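Local coordinates for monosaccharide ABC transporter substrate-binding protein, CUT2 family (Bradyrhizobium sp., PDB 4YHS) that probably binds a monosaccharide or related solute in the periplasm and delivers it to a CUT2-family ABC import system, at residues V120-N131 with I142-S153; A294-Q302 with P339-D347. All blocks are in the same frame, centred on the assembly; numbering follows the deposited sequence.

Contact 1: V120-N131 with I142-S153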
loop_
_atom_site.group_PDB
_atom_site.type_symbol
_atom_site.label_atom_id
_atom_site.label_comp_id
_atom_site.label_asym_id
_atom_site.label_seq_id
_atom_site.Cartn_x
_atom_site.Cartn_y
_atom_site.Cartn_z
ATOM N N VAL A 120 -19.405 -2.672 7.437
ATOM C CA VAL A 120 -18.795 -1.494 6.844
ATOM C C VAL A 120 -17.269 -1.678 6.728
ATOM O O VAL A 120 -16.599 -1.950 7.713
ATOM C CB VAL A 120 -19.123 -0.221 7.668
ATOM C CG1 VAL A 120 -18.455 0.987 7.039
ATOM C CG2 VAL A 120 -20.643 -0.001 7.738
ATOM N N ILE A 121 -16.737 -1.517 5.519
ATOM C CA ILE A 121 -15.309 -1.567 5.248
ATOM C C ILE A 121 -14.871 -0.138 4.950
ATOM O O ILE A 121 -15.443 0.497 4.102
ATOM C CB ILE A 121 -15.028 -2.532 4.063
ATOM C CG1 ILE A 121 -15.435 -3.953 4.464
ATOM C CG2 ILE A 121 -13.578 -2.510 3.639
ATOM C CD1 ILE A 121 -15.473 -4.911 3.274
ATOM N N ILE A 122 -13.883 0.367 5.681
ATOM C CA ILE A 122 -13.503 1.783 5.608
ATOM C C ILE A 122 -12.028 1.992 5.276
ATOM O O ILE A 122 -11.155 1.477 5.965
ATOM C CB ILE A 122 -13.757 2.502 6.949
ATOM C CG1 ILE A 122 -15.205 2.400 7.385
ATOM C CG2 ILE A 122 -13.396 3.992 6.863
ATOM C CD1 ILE A 122 -15.459 3.026 8.748
ATOM N N GLY A 123 -11.774 2.792 4.239
ATOM C CA GLY A 123 -10.470 3.373 3.994
ATOM C C GLY A 123 -10.516 4.792 4.528
ATOM O O GLY A 123 -11.028 5.698 3.869
ATOM N N ALA A 124 -9.995 4.978 5.743
ATOM C CA ALA A 124 -10.267 6.183 6.515
ATOM C C ALA A 124 -9.476 7.397 6.062
ATOM O O ALA A 124 -8.268 7.319 5.844
ATOM C CB ALA A 124 -9.998 5.922 7.969
ATOM N N ILE A 125 -10.163 8.539 5.977
ATOM C CA ILE A 125 -9.491 9.769 5.619
ATOM C C ILE A 125 -8.544 10.208 6.754
ATOM O O ILE A 125 -7.500 10.782 6.498
ATOM C CB ILE A 125 -10.530 10.873 5.274
ATOM C CG1 ILE A 125 -11.019 10.658 3.832
ATOM C CG2 ILE A 125 -9.940 12.276 5.441
ATOM C CD1 ILE A 125 -12.239 11.509 3.427
ATOM N N SER A 126 -8.896 9.950 8.015
ATOM C CA SER A 126 -7.920 10.171 9.078
ATOM C C SER A 126 -8.002 9.069 10.137
ATOM O O SER A 126 -8.990 8.352 10.236
ATOM C CB SER A 126 -8.094 11.565 9.713
ATOM O OG SER A 126 -9.083 11.608 10.726
ATOM N N ALA A 127 -6.936 8.928 10.907
ATOM C CA ALA A 127 -6.847 7.867 11.907
ATOM C C ALA A 127 -7.896 7.949 13.013
ATOM O O ALA A 127 -8.383 6.904 13.454
ATOM C CB ALA A 127 -5.448 7.862 12.533
ATOM N N ASP A 128 -8.224 9.171 13.461
ATOM C CA ASP A 128 -9.126 9.419 14.582
ATOM C C ASP A 128 -10.488 9.995 14.187
ATOM O O ASP A 128 -11.397 10.012 14.996
ATOM C CB ASP A 128 -8.511 10.424 15.556
ATOM C CG ASP A 128 -7.116 10.041 15.995
ATOM O OD1 ASP A 128 -6.745 8.843 15.896
ATOM O OD2 ASP A 128 -6.394 10.959 16.449
ATOM N N GLY A 129 -10.605 10.521 12.968
ATOM C CA GLY A 129 -11.733 11.375 12.624
ATOM C C GLY A 129 -13.070 10.654 12.516
ATOM O O GLY A 129 -14.131 11.268 12.592
ATOM N N LEU A 130 -13.004 9.341 12.297
ATOM C CA LEU A 130 -14.202 8.507 12.167
ATOM C C LEU A 130 -14.520 7.744 13.453
ATOM O O LEU A 130 -15.477 6.970 13.498
ATOM C CB LEU A 130 -14.028 7.494 11.043
ATOM C CG LEU A 130 -13.615 8.038 9.683
ATOM C CD1 LEU A 130 -13.457 6.858 8.744
ATOM C CD2 LEU A 130 -14.647 9.041 9.182
ATOM N N ASN A 131 -13.727 7.962 14.494
ATOM C CA ASN A 131 -13.887 7.197 15.733
ATOM C C ASN A 131 -15.277 7.352 16.370
ATOM O O ASN A 131 -15.839 6.397 16.895
ATOM C CB ASN A 131 -12.800 7.605 16.728
ATOM C CG ASN A 131 -11.444 7.019 16.382
ATOM O OD1 ASN A 131 -11.276 6.369 15.334
ATOM N ND2 ASN A 131 -10.454 7.267 17.247
ATOM N N ILE A 142 -22.813 -3.893 13.964
ATOM C CA ILE A 142 -22.293 -3.954 12.606
ATOM C C ILE A 142 -20.747 -3.993 12.609
ATOM O O ILE A 142 -20.116 -3.066 13.106
ATOM C CB ILE A 142 -22.796 -2.747 11.797
ATOM C CG1 ILE A 142 -24.335 -2.809 11.645
ATOM C CG2 ILE A 142 -22.115 -2.694 10.431
ATOM C CD1 ILE A 142 -24.944 -1.547 11.089
ATOM N N PRO A 143 -20.142 -5.057 12.053
ATOM C CA PRO A 143 -18.674 -5.121 12.041
ATOM C C PRO A 143 -18.074 -4.003 11.198
ATOM O O PRO A 143 -18.620 -3.693 10.128
ATOM C CB PRO A 143 -18.376 -6.483 11.408
ATOM C CG PRO A 143 -19.618 -7.253 11.497
ATOM C CD PRO A 143 -20.743 -6.280 11.495
ATOM N N VAL A 144 -16.966 -3.429 11.660
ATOM C CA VAL A 144 -16.279 -2.378 10.918
ATOM C C VAL A 144 -14.856 -2.864 10.649
ATOM O O VAL A 144 -14.107 -3.193 11.576
ATOM C CB VAL A 144 -16.266 -1.031 11.681
ATOM C CG1 VAL A 144 -15.573 0.031 10.861
ATOM C CG2 VAL A 144 -17.706 -0.593 12.028
ATOM N N ILE A 145 -14.488 -2.873 9.371
ATOM C CA ILE A 145 -13.160 -3.309 8.927
ATOM C C ILE A 145 -12.295 -2.109 8.513
ATOM O O ILE A 145 -12.715 -1.282 7.699
ATOM C CB ILE A 145 -13.270 -4.245 7.713
ATOM C CG1 ILE A 145 -14.295 -5.342 7.938
ATOM C CG2 ILE A 145 -11.926 -4.838 7.369
ATOM C CD1 ILE A 145 -14.006 -6.215 9.067
ATOM N N ASP A 146 -11.087 -2.051 9.060
ATOM C CA ASP A 146 -10.093 -1.026 8.778
ATOM C C ASP A 146 -9.240 -1.439 7.568
ATOM O O ASP A 146 -8.403 -2.343 7.663
ATOM C CB ASP A 146 -9.246 -0.842 10.057
ATOM C CG ASP A 146 -8.157 0.187 9.936
ATOM O OD1 ASP A 146 -8.000 0.853 8.873
ATOM O OD2 ASP A 146 -7.457 0.315 10.970
ATOM N N LEU A 147 -9.431 -0.744 6.447
ATOM C CA LEU A 147 -8.798 -1.098 5.158
ATOM C C LEU A 147 -7.745 -0.066 4.770
ATOM O O LEU A 147 -8.038 1.141 4.681
ATOM C CB LEU A 147 -9.861 -1.225 4.057
ATOM C CG LEU A 147 -9.386 -1.389 2.596
ATOM C CD1 LEU A 147 -8.613 -2.669 2.354
ATOM C CD2 LEU A 147 -10.579 -1.346 1.638
ATOM N N VAL A 148 -6.513 -0.556 4.628
ATOM C CA VAL A 148 -5.356 0.167 4.091
ATOM C C VAL A 148 -4.751 1.229 5.015
ATOM O O VAL A 148 -3.536 1.185 5.274
ATOM C CB VAL A 148 -5.666 0.841 2.741
ATOM C CG1 VAL A 148 -4.428 1.634 2.274
ATOM C CG2 VAL A 148 -5.977 -0.217 1.647
ATOM N N ASN A 149 -5.553 2.182 5.483
ATOM C CA ASN A 149 -4.989 3.403 6.077
ATOM C C ASN A 149 -4.710 3.369 7.574
ATOM O O ASN A 149 -3.733 3.969 8.023
ATOM C CB ASN A 149 -5.899 4.602 5.809
ATOM C CG ASN A 149 -5.790 5.091 4.411
ATOM O OD1 ASN A 149 -4.858 4.736 3.689
ATOM N ND2 ASN A 149 -6.723 5.956 4.014
ATOM N N GLY A 150 -5.555 2.700 8.348
ATOM C CA GLY A 150 -5.333 2.583 9.781
ATOM C C GLY A 150 -6.220 3.529 10.545
ATOM O O GLY A 150 -6.209 4.742 10.341
ATOM N N ILE A 151 -7.018 2.942 11.413
ATOM C CA ILE A 151 -7.966 3.643 12.268
ATOM C C ILE A 151 -7.650 3.347 13.720
ATOM O O ILE A 151 -7.391 2.187 14.064
ATOM C CB ILE A 151 -9.411 3.190 11.931
ATOM C CG1 ILE A 151 -9.784 3.650 10.515
ATOM C CG2 ILE A 151 -10.430 3.670 12.953
ATOM C CD1 ILE A 151 -10.980 2.889 9.975
ATOM N N SER A 152 -7.688 4.372 14.574
ATOM C CA SER A 152 -7.317 4.205 15.998
ATOM C C SER A 152 -8.504 3.792 16.880
ATOM O O SER A 152 -8.335 3.422 18.044
ATOM C CB SER A 152 -6.666 5.490 16.522
ATOM O OG SER A 152 -7.611 6.512 16.773
ATOM N N SER A 153 -9.712 3.819 16.327
ATOM C CA SER A 153 -10.880 3.379 17.089
ATOM C C SER A 153 -10.722 1.970 17.658
ATOM O O SER A 153 -10.336 1.058 16.936
ATOM C CB SER A 153 -12.143 3.378 16.217
ATOM O OG SER A 153 -13.214 2.790 16.951
HETATM O O HOH W 1 -8.573 2.774 7.024
HETATM O O HOH W 2 -6.068 7.183 8.355
HETATM O O HOH W 3 -14.415 4.503 18.330
#

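Contact 2: A294-Q302 with P339-D347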
loop_
_atom_site.group_PDB
_atom_site.type_symbol
_atom_site.label_atom_id
_atom_site.label_comp_id
_atom_site.label_asym_id
_atom_site.label_seq_id
_atom_site.Cartn_x
_atom_site.Cartn_y
_atom_site.Cartn_z
ATOM N N ALA A 294 10.965 -1.795 -6.860
ATOM C CA ALA A 294 10.088 -1.171 -5.874
ATOM C C ALA A 294 9.320 -2.283 -5.141
ATOM O O ALA A 294 9.018 -3.295 -5.739
ATOM C CB ALA A 294 9.096 -0.198 -6.547
ATOM N N PRO A 295 8.985 -2.072 -3.864
ATOM C CA PRO A 295 8.144 -3.043 -3.149
ATOM C C PRO A 295 6.685 -2.940 -3.572
ATOM O O PRO A 295 6.228 -1.862 -3.969
ATOM C CB PRO A 295 8.290 -2.637 -1.696
ATOM C CG PRO A 295 8.494 -1.173 -1.739
ATOM C CD PRO A 295 9.344 -0.926 -2.997
ATOM N N ALA A 296 5.965 -4.048 -3.460
ATOM C CA ALA A 296 4.528 -4.027 -3.689
ATOM C C ALA A 296 3.832 -4.403 -2.400
ATOM O O ALA A 296 4.230 -5.372 -1.753
ATOM C CB ALA A 296 4.154 -4.970 -4.799
ATOM N N ASP A 297 2.792 -3.663 -2.050
ATOM C CA ASP A 297 1.975 -3.997 -0.855
ATOM C C ASP A 297 0.728 -4.779 -1.220
ATOM O O ASP A 297 -0.094 -5.099 -0.349
ATOM C CB ASP A 297 1.591 -2.746 -0.052
ATOM C CG ASP A 297 0.521 -1.883 -0.716
ATOM O OD1 ASP A 297 0.290 -2.006 -1.924
ATOM O OD2 ASP A 297 -0.041 -1.034 -0.010
ATOM N N SER A 298 0.643 -5.163 -2.482
ATOM C CA SER A 298 -0.500 -5.953 -2.955
ATOM C C SER A 298 -1.815 -5.300 -2.493
ATOM O O SER A 298 -2.644 -5.929 -1.807
ATOM C CB SER A 298 -0.426 -7.404 -2.437
ATOM O OG SER A 298 0.675 -8.102 -2.971
HETATM N N MSE A 299 -2.004 -4.026 -2.827
HETATM C CA MSE A 299 -3.188 -3.302 -2.332
HETATM C C MSE A 299 -4.501 -3.891 -2.827
HETATM O O MSE A 299 -5.529 -3.785 -2.157
HETATM C CB MSE A 299 -3.116 -1.807 -2.696
HETATM C CG MSE A 299 -3.697 -1.339 -4.019
HETATM SE SE MSE A 299 -2.664 -1.948 -5.571
HETATM C CE MSE A 299 -1.141 -0.680 -5.567
ATOM N N VAL A 300 -4.473 -4.534 -3.980
ATOM C CA VAL A 300 -5.655 -5.263 -4.447
ATOM C C VAL A 300 -6.087 -6.337 -3.424
ATOM O O VAL A 300 -7.274 -6.446 -3.053
ATOM C CB VAL A 300 -5.403 -5.949 -5.808
ATOM C CG1 VAL A 300 -6.600 -6.738 -6.227
ATOM C CG2 VAL A 300 -5.049 -4.954 -6.901
ATOM N N ILE A 301 -5.106 -7.108 -2.980
ATOM C CA ILE A 301 -5.294 -8.158 -1.993
ATOM C C ILE A 301 -5.713 -7.599 -0.615
ATOM O O ILE A 301 -6.479 -8.247 0.097
ATOM C CB ILE A 301 -4.009 -9.022 -1.841
ATOM C CG1 ILE A 301 -3.527 -9.590 -3.210
ATOM C CG2 ILE A 301 -4.266 -10.157 -0.872
ATOM C CD1 ILE A 301 -4.582 -10.377 -4.015
ATOM N N GLN A 302 -5.222 -6.408 -0.226
ATOM C CA GLN A 302 -5.750 -5.741 0.962
ATOM C C GLN A 302 -7.259 -5.552 0.835
ATOM O O GLN A 302 -7.996 -5.838 1.788
ATOM C CB GLN A 302 -5.049 -4.413 1.194
ATOM C CG GLN A 302 -3.617 -4.605 1.662
ATOM C CD GLN A 302 -2.873 -3.304 1.788
ATOM O OE1 GLN A 302 -3.330 -2.376 2.464
ATOM N NE2 GLN A 302 -1.722 -3.206 1.118
ATOM N N PRO A 339 1.081 -12.004 -11.088
ATOM C CA PRO A 339 -0.032 -11.413 -11.849
ATOM C C PRO A 339 -0.133 -9.942 -11.494
ATOM O O PRO A 339 -0.183 -9.627 -10.294
ATOM C CB PRO A 339 -1.283 -12.178 -11.347
ATOM C CG PRO A 339 -0.744 -13.438 -10.754
ATOM C CD PRO A 339 0.601 -13.036 -10.147
ATOM N N GLN A 340 -0.141 -9.070 -12.498
ATOM C CA GLN A 340 -0.357 -7.635 -12.257
ATOM C C GLN A 340 -1.519 -7.357 -11.330
ATOM O O GLN A 340 -1.413 -6.498 -10.430
ATOM C CB GLN A 340 -0.606 -6.901 -13.572
ATOM C CG GLN A 340 -0.834 -5.409 -13.387
ATOM C CD GLN A 340 -0.953 -4.683 -14.708
ATOM O OE1 GLN A 340 -0.253 -5.007 -15.673
ATOM N NE2 GLN A 340 -1.847 -3.701 -14.763
ATOM N N ALA A 341 -2.623 -8.081 -11.548
ATOM C CA ALA A 341 -3.872 -7.842 -10.819
ATOM C C ALA A 341 -3.822 -8.177 -9.339
ATOM O O ALA A 341 -4.802 -7.901 -8.635
ATOM C CB ALA A 341 -5.030 -8.585 -11.462
ATOM N N ASN A 342 -2.698 -8.707 -8.843
ATOM C CA ASN A 342 -2.543 -8.810 -7.380
ATOM C C ASN A 342 -1.937 -7.526 -6.779
ATOM O O ASN A 342 -2.033 -7.289 -5.569
ATOM C CB ASN A 342 -1.679 -9.997 -7.005
ATOM C CG ASN A 342 -2.348 -11.303 -7.310
ATOM O OD1 ASN A 342 -3.572 -11.352 -7.520
ATOM N ND2 ASN A 342 -1.565 -12.376 -7.348
ATOM N N ILE A 343 -1.293 -6.708 -7.621
ATOM C CA ILE A 343 -0.494 -5.591 -7.085
ATOM C C ILE A 343 -0.805 -4.247 -7.692
ATOM O O ILE A 343 -0.320 -3.252 -7.178
ATOM C CB ILE A 343 1.048 -5.835 -7.222
ATOM C CG1 ILE A 343 1.486 -6.023 -8.683
ATOM C CG2 ILE A 343 1.450 -7.062 -6.400
ATOM C CD1 ILE A 343 3.008 -6.028 -8.848
ATOM N N LEU A 344 -1.633 -4.232 -8.731
ATOM C CA LEU A 344 -2.119 -3.013 -9.373
ATOM C C LEU A 344 -3.490 -3.288 -9.971
ATOM O O LEU A 344 -3.844 -4.451 -10.221
ATOM C CB LEU A 344 -1.170 -2.561 -10.466
ATOM C CG LEU A 344 0.129 -1.824 -10.123
ATOM C CD1 LEU A 344 0.951 -1.653 -11.404
ATOM C CD2 LEU A 344 -0.191 -0.491 -9.503
ATOM N N PRO A 345 -4.260 -2.228 -10.260
ATOM C CA PRO A 345 -5.458 -2.508 -11.049
ATOM C C PRO A 345 -5.092 -2.906 -12.470
ATOM O O PRO A 345 -4.022 -2.511 -12.936
ATOM C CB PRO A 345 -6.210 -1.175 -11.024
ATOM C CG PRO A 345 -5.132 -0.161 -10.886
ATOM C CD PRO A 345 -4.116 -0.781 -9.972
ATOM N N PRO A 346 -5.956 -3.664 -13.164
ATOM C CA PRO A 346 -5.696 -3.923 -14.582
ATOM C C PRO A 346 -5.615 -2.607 -15.349
ATOM O O PRO A 346 -6.304 -1.663 -14.944
ATOM C CB PRO A 346 -6.928 -4.742 -15.022
ATOM C CG PRO A 346 -7.436 -5.352 -13.704
ATOM C CD PRO A 346 -7.208 -4.290 -12.707
ATOM N N ASP A 347 -4.813 -2.535 -16.405
ATOM C CA ASP A 347 -4.900 -1.389 -17.323
ATOM C C ASP A 347 -6.312 -1.214 -17.848
ATOM O O ASP A 347 -6.977 -2.173 -18.199
ATOM C CB ASP A 347 -3.958 -1.565 -18.508
ATOM C CG ASP A 347 -2.521 -1.714 -18.088
ATOM O OD1 ASP A 347 -1.907 -0.701 -17.753
ATOM O OD2 ASP A 347 -2.016 -2.842 -18.100
HETATM O O HOH W 4 0.816 -3.455 -4.766
#

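Contact 1: V120-N131 with I142-S153
Ser152 turns OG between its backbone N and carbonyl carbon (chi1 76°), while Asn131 sets CG beside its own N (chi1 -76°), and the two polar ends meet between the loops that follow the two strands of a beta-alpha-beta unit, the right-handed building block of Rossmann-like lobes in periplasmic binding proteins. Asn131 ND2 donates to Ser152 OG at 3.0 Å, almost straight and within the amide plane. The same hydroxyl donates to Asp128 OD1 at 2.6 Å from above the carboxylate plane, so serine suits by both giving and receiving. With an alanine in place of this asparagine the amide donor is gone, and the hydroxyl, left with Asp128, would probably be less firmly fixed.

Parallel strands 120-122 and 144-147 carry branched side chains on both faces. Ile121 and Ile145 lie side by side, CG1 to CG1 at 3.9 Å, on the face where Ile145 meets helix 299-314. On the other face, Ile122 CD1 reaches Val144 CG1 at 3.7 Å. Ile151 presses CG1 against Ala124 CB at a tight 3.4 Å, a spacing that suits the small alanine. Asn149 ND2, also bonded to Tyr99, donates to Ala124 O at 2.8 Å from above the carbonyl plane.

Contact 2: A294-Q302 with P339-D347
Met299, a selenomethionine in this crystal, folds its side chain back against Ile343 and Leu344 where strand 293-296 gives way to helix 299-314, in the region joining the two lobes of a periplasmic binding protein fold. Its CG sits between the backbone N and the carbonyl carbon (chi1 89°), and bends at chi2 and chi3 bring SE within 3.1 Å of Ile343 O. The methyl then continues to Leu344, CE to CD2 at 4.1 Å. A long, flexible chain suits this curved path, which also touches Tyr72 and Val76 of helix 71-87.

Ile343 has CG1 in the demanding position between N and C (chi1 60°). This places CG2 beside the backbone N, and CG2 packs on Ala296 CB at 3.8 Å. Alanine is small enough to let the isoleucine branch come close to the strand.

No direct hydrogen bond crosses the contact; apolar groups meet backbone carbonyls instead. Val300, with CG1 anti to its N (chi1 177°), turns that methyl to 3.2 Å from Ala341 O, while CG2 lies near both Ala341 O and Leu344 O. Asn342 O is buried without a hydrogen-bonding partner. It faces the first turn of the helix, receiving a CA-H...O contact from Ser298 CA at 3.3 Å and packing against Val300 CB and Ile301 CG1; the positive end of the helix dipole may ease its burial. Ser298 adopts a left-handed backbone conformation just before the helix, and its hydroxyl is hydrogen-bonded to Tyr29.

Gln302 NE2 donates to Asp297 O at 2.9 Å, the acceptor lying in the amide plane, which ties the helix to the end of the strand. A water supplies a polar link across the contact, donating to Ile343 O at 2.7 Å and to Asp297 OD1 at 3.2 Å.

Overall arrangement
After the earlier strands 29-35 to 90-95, the chain runs through strand 119-122, and contact 1 closes the short excursion through helix 131-138 when strand 144-147 pairs alongside it. The chain then builds the separate four-strand parallel sheet before returning along strand 293-296. Contact 2 closes a longer loop, through helix 299-314 and strand 322-331, when the late segment 339-347 comes back to the start of that helix. The two contacts are in series, neither nested nor crossed. Their centres lie about 21 Å apart, yet both reach the same mixed sheet, and they touch where Leu147 and Val148 pack on Gln302, linking strand 144-147 to the first turn of helix 299-314.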